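UDP-N-Acetylenolpyruvylglucosamine Reductase (Thermus caldophilus, PDB 2GQU) probably reduces UDP-N-acetylglucosamine enolpyruvate to UDP-N-acetylmuramate with NADPH, using a bound FAD, in bacterial cell wall formation. Local coordinates at residues Arg194-Cys199 with Gly233-Asn238. Sequence-based numbering, arbitrary orientation.
Sequences RKSAGC and GNFIVN. With EPU (uridine-diphosphate-2(N-acetylglucosaminyl) butyric acid), chain C.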
# COMPACT_ATOMS: atom_id res chain seq x y z
N ARG A 194 0.63 12.69 -8.19
CA ARG A 194 -0.18 13.68 -7.49
C ARG A 194 -0.95 12.94 -6.40
O ARG A 194 -0.66 11.78 -6.12
CB ARG A 194 -1.15 14.36 -8.47
CG ARG A 194 -0.50 14.85 -9.74
CD ARG A 194 -1.16 16.10 -10.27
NE ARG A 194 -0.17 17.03 -10.81
CZ ARG A 194 -0.46 18.11 -11.52
NH1 ARG A 194 -1.72 18.42 -11.80
NH2 ARG A 194 0.52 18.88 -11.96
N LYS A 195 -1.93 13.61 -5.79
CA LYS A 195 -2.78 12.94 -4.81
C LYS A 195 -3.60 11.88 -5.52
O LYS A 195 -4.42 12.19 -6.39
CB LYS A 195 -3.66 13.93 -4.05
CG LYS A 195 -2.90 14.73 -3.00
CD LYS A 195 -3.85 15.53 -2.14
CE LYS A 195 -3.12 16.30 -1.05
NZ LYS A 195 -4.06 16.71 0.04
N SER A 196 -3.32 10.62 -5.18
CA SER A 196 -3.95 9.45 -5.79
C SER A 196 -3.73 8.27 -4.86
O SER A 196 -2.95 8.37 -3.90
CB SER A 196 -3.34 9.14 -7.17
OG SER A 196 -2.18 8.30 -7.08
N ALA A 197 -4.44 7.17 -5.11
CA ALA A 197 -4.15 5.91 -4.42
C ALA A 197 -3.73 4.90 -5.47
O ALA A 197 -4.10 3.72 -5.43
CB ALA A 197 -5.34 5.42 -3.62
N GLY A 198 -2.92 5.38 -6.42
CA GLY A 198 -2.38 4.52 -7.47
C GLY A 198 -3.48 4.04 -8.39
O GLY A 198 -4.44 4.78 -8.65
N CYS A 199 -3.36 2.81 -8.88
CA CYS A 199 -4.38 2.25 -9.77
C CYS A 199 -5.66 1.95 -9.01
O CYS A 199 -5.65 1.18 -8.05
CB CYS A 199 -3.88 0.98 -10.44
SG CYS A 199 -2.80 1.33 -11.81
N GLY A 233 -5.30 6.40 -17.27
CA GLY A 233 -6.73 6.18 -17.06
C GLY A 233 -7.09 5.47 -15.78
O GLY A 233 -8.20 5.61 -15.28
N ASN A 234 -6.16 4.69 -15.24
CA ASN A 234 -6.43 3.94 -14.01
C ASN A 234 -6.13 4.76 -12.75
O ASN A 234 -6.30 4.27 -11.64
CB ASN A 234 -5.68 2.59 -14.01
CG ASN A 234 -6.40 1.50 -13.21
OD1 ASN A 234 -7.50 1.71 -12.67
ND2 ASN A 234 -5.79 0.32 -13.14
N PHE A 235 -5.71 6.00 -12.92
CA PHE A 235 -5.45 6.85 -11.76
C PHE A 235 -6.59 7.83 -11.61
O PHE A 235 -6.83 8.65 -12.49
CB PHE A 235 -4.12 7.60 -11.91
CG PHE A 235 -2.90 6.76 -11.60
CD1 PHE A 235 -2.51 5.74 -12.46
CD2 PHE A 235 -2.16 7.00 -10.46
CE1 PHE A 235 -1.38 4.96 -12.18
CE2 PHE A 235 -1.02 6.23 -10.17
CZ PHE A 235 -0.63 5.22 -11.04
N ILE A 236 -7.33 7.70 -10.51
CA ILE A 236 -8.26 8.74 -10.12
C ILE A 236 -7.50 9.64 -9.19
O ILE A 236 -6.88 9.16 -8.22
CB ILE A 236 -9.52 8.19 -9.43
CG1 ILE A 236 -10.42 7.51 -10.45
CG2 ILE A 236 -10.27 9.32 -8.68
CD1 ILE A 236 -11.50 6.62 -9.84
N VAL A 237 -7.52 10.93 -9.49
CA VAL A 237 -6.75 11.90 -8.73
C VAL A 237 -7.65 12.90 -7.95
O VAL A 237 -8.81 13.14 -8.33
CB VAL A 237 -5.68 12.62 -9.62
CG1 VAL A 237 -4.70 11.61 -10.21
CG2 VAL A 237 -6.34 13.43 -10.74
N ASN A 238 -7.11 13.42 -6.85
CA ASN A 238 -7.77 14.42 -6.02
C ASN A 238 -7.16 15.78 -6.35
O ASN A 238 -5.99 16.04 -6.04
CB ASN A 238 -7.56 14.05 -4.53
CG ASN A 238 -8.29 14.97 -3.54
OD1 ASN A 238 -8.33 14.69 -2.32
ND2 ASN A 238 -8.86 16.06 -4.03
N1U EPU C . -1.56 3.30 -21.28
C2U EPU C . -2.56 3.88 -22.09
N3U EPU C . -3.49 4.68 -21.54
C4U EPU C . -3.56 4.87 -20.22
C5U EPU C . -2.67 4.27 -19.35
C6U EPU C . -1.69 3.43 -19.87
O2U EPU C . -2.52 3.75 -23.33
O4U EPU C . -4.45 5.62 -19.76
C1D EPU C . -0.85 2.12 -21.78
C2D EPU C . 0.61 2.43 -21.49
O2D EPU C . 1.18 3.29 -22.49
C3D EPU C . 1.26 1.07 -21.46
C4D EPU C . 0.12 0.11 -21.14
O4D EPU C . -1.11 0.84 -21.19
O3D EPU C . 1.79 0.80 -22.76
C5D EPU C . 0.29 -0.47 -19.74
O5D EPU C . 0.35 0.63 -18.83
PA EPU C . 1.32 0.59 -17.55
O1A EPU C . 2.72 0.25 -18.00
O2A EPU C . 1.10 1.83 -16.71
O3A EPU C . 0.77 -0.69 -16.73
PB EPU C . -0.69 -0.90 -16.06
O1B EPU C . -1.12 -2.31 -16.39
O2B EPU C . -1.63 0.26 -16.37
C1 EPU C . 0.36 -1.91 -13.89
C2 EPU C . 0.08 -1.91 -12.40
C3 EPU C . 0.73 -0.71 -11.75
C4 EPU C . 2.24 -0.83 -11.95
C5 EPU C . 2.57 -0.88 -13.45
C6 EPU C . 4.04 -1.23 -13.70
C7 EPU C . -1.78 -3.33 -11.91
C8 EPU C . -3.22 -3.49 -11.58
N2 EPU C . -1.35 -2.07 -12.12
O1 EPU C . -0.32 -0.81 -14.50
O3 EPU C . 0.43 -0.79 -10.37
O4 EPU C . 2.93 0.25 -11.33
O5 EPU C . 1.77 -1.87 -14.12
O6 EPU C . 4.21 -2.66 -13.62
O7 EPU C . -1.06 -4.31 -11.98
C1E EPU C . -1.01 0.08 -8.64
O1E EPU C . -1.51 0.99 -7.95
O2E EPU C . -1.22 -1.14 -8.45
C2E EPU C . -0.09 0.39 -9.72
C3E EPU C . 0.27 1.63 -10.05
O HOH W 1 -5.88 6.74 -7.40
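The substrate pocket of this MurB-family enzyme is built partly where Phe235 packs against the turn Gly198-Cys199, beside the enolpyruvyl end of the bound nucleotide sugar. Gly198 and the backbone N of Cys199 lie over one face of the ring, toward its rim, with Gly198 CA 3.5 Å from Phe235 CE2. With CG anti to the carbonyl carbon of Phe235 (chi1 -79°), the ring is turned against this corner. A flat, apolar side chain suits the place, because it can support the bend while leaving the backbone N-H groups to other partners. Glycine fits position 198 since phi is positive (67°) and a beta carbon would clash with ligand O1E. That oxygen, part of the carboxylate, accepts from Cys199 N at 2.8 Å in a nearly straight bond (163°). With only an alanine at Phe235, the face that Gly198 rests against would be gone, a gap would probably open there, and the turn presenting this N-H would be less firmly held. Cys199, the likely proton donor, meets the ring obliquely, its SG 3.9 Å from Phe235 CE1. The same SG lies 3.5 Å from ligand C2E, consistent with proton delivery there, and Asn234 ND2, itself hydrogen-bonded to the carbonyl of Phe201, comes beside the thiol. FAD touches Ser196, Ala197 and Gly198. Ser196 OG approaches the ring edge near CD2 and accepts from Gly198 N at 3.1 Å, an ST turn that ties the bend together. Farther along, the antiparallel chains join directly where Asn238 N donates to Lys195 O at 3.0 Å. Between bond and turn they are bridged by one water, which accepts from Ala197 N and donates to Gly198 O and Ile236 O, each 2.7 Å away.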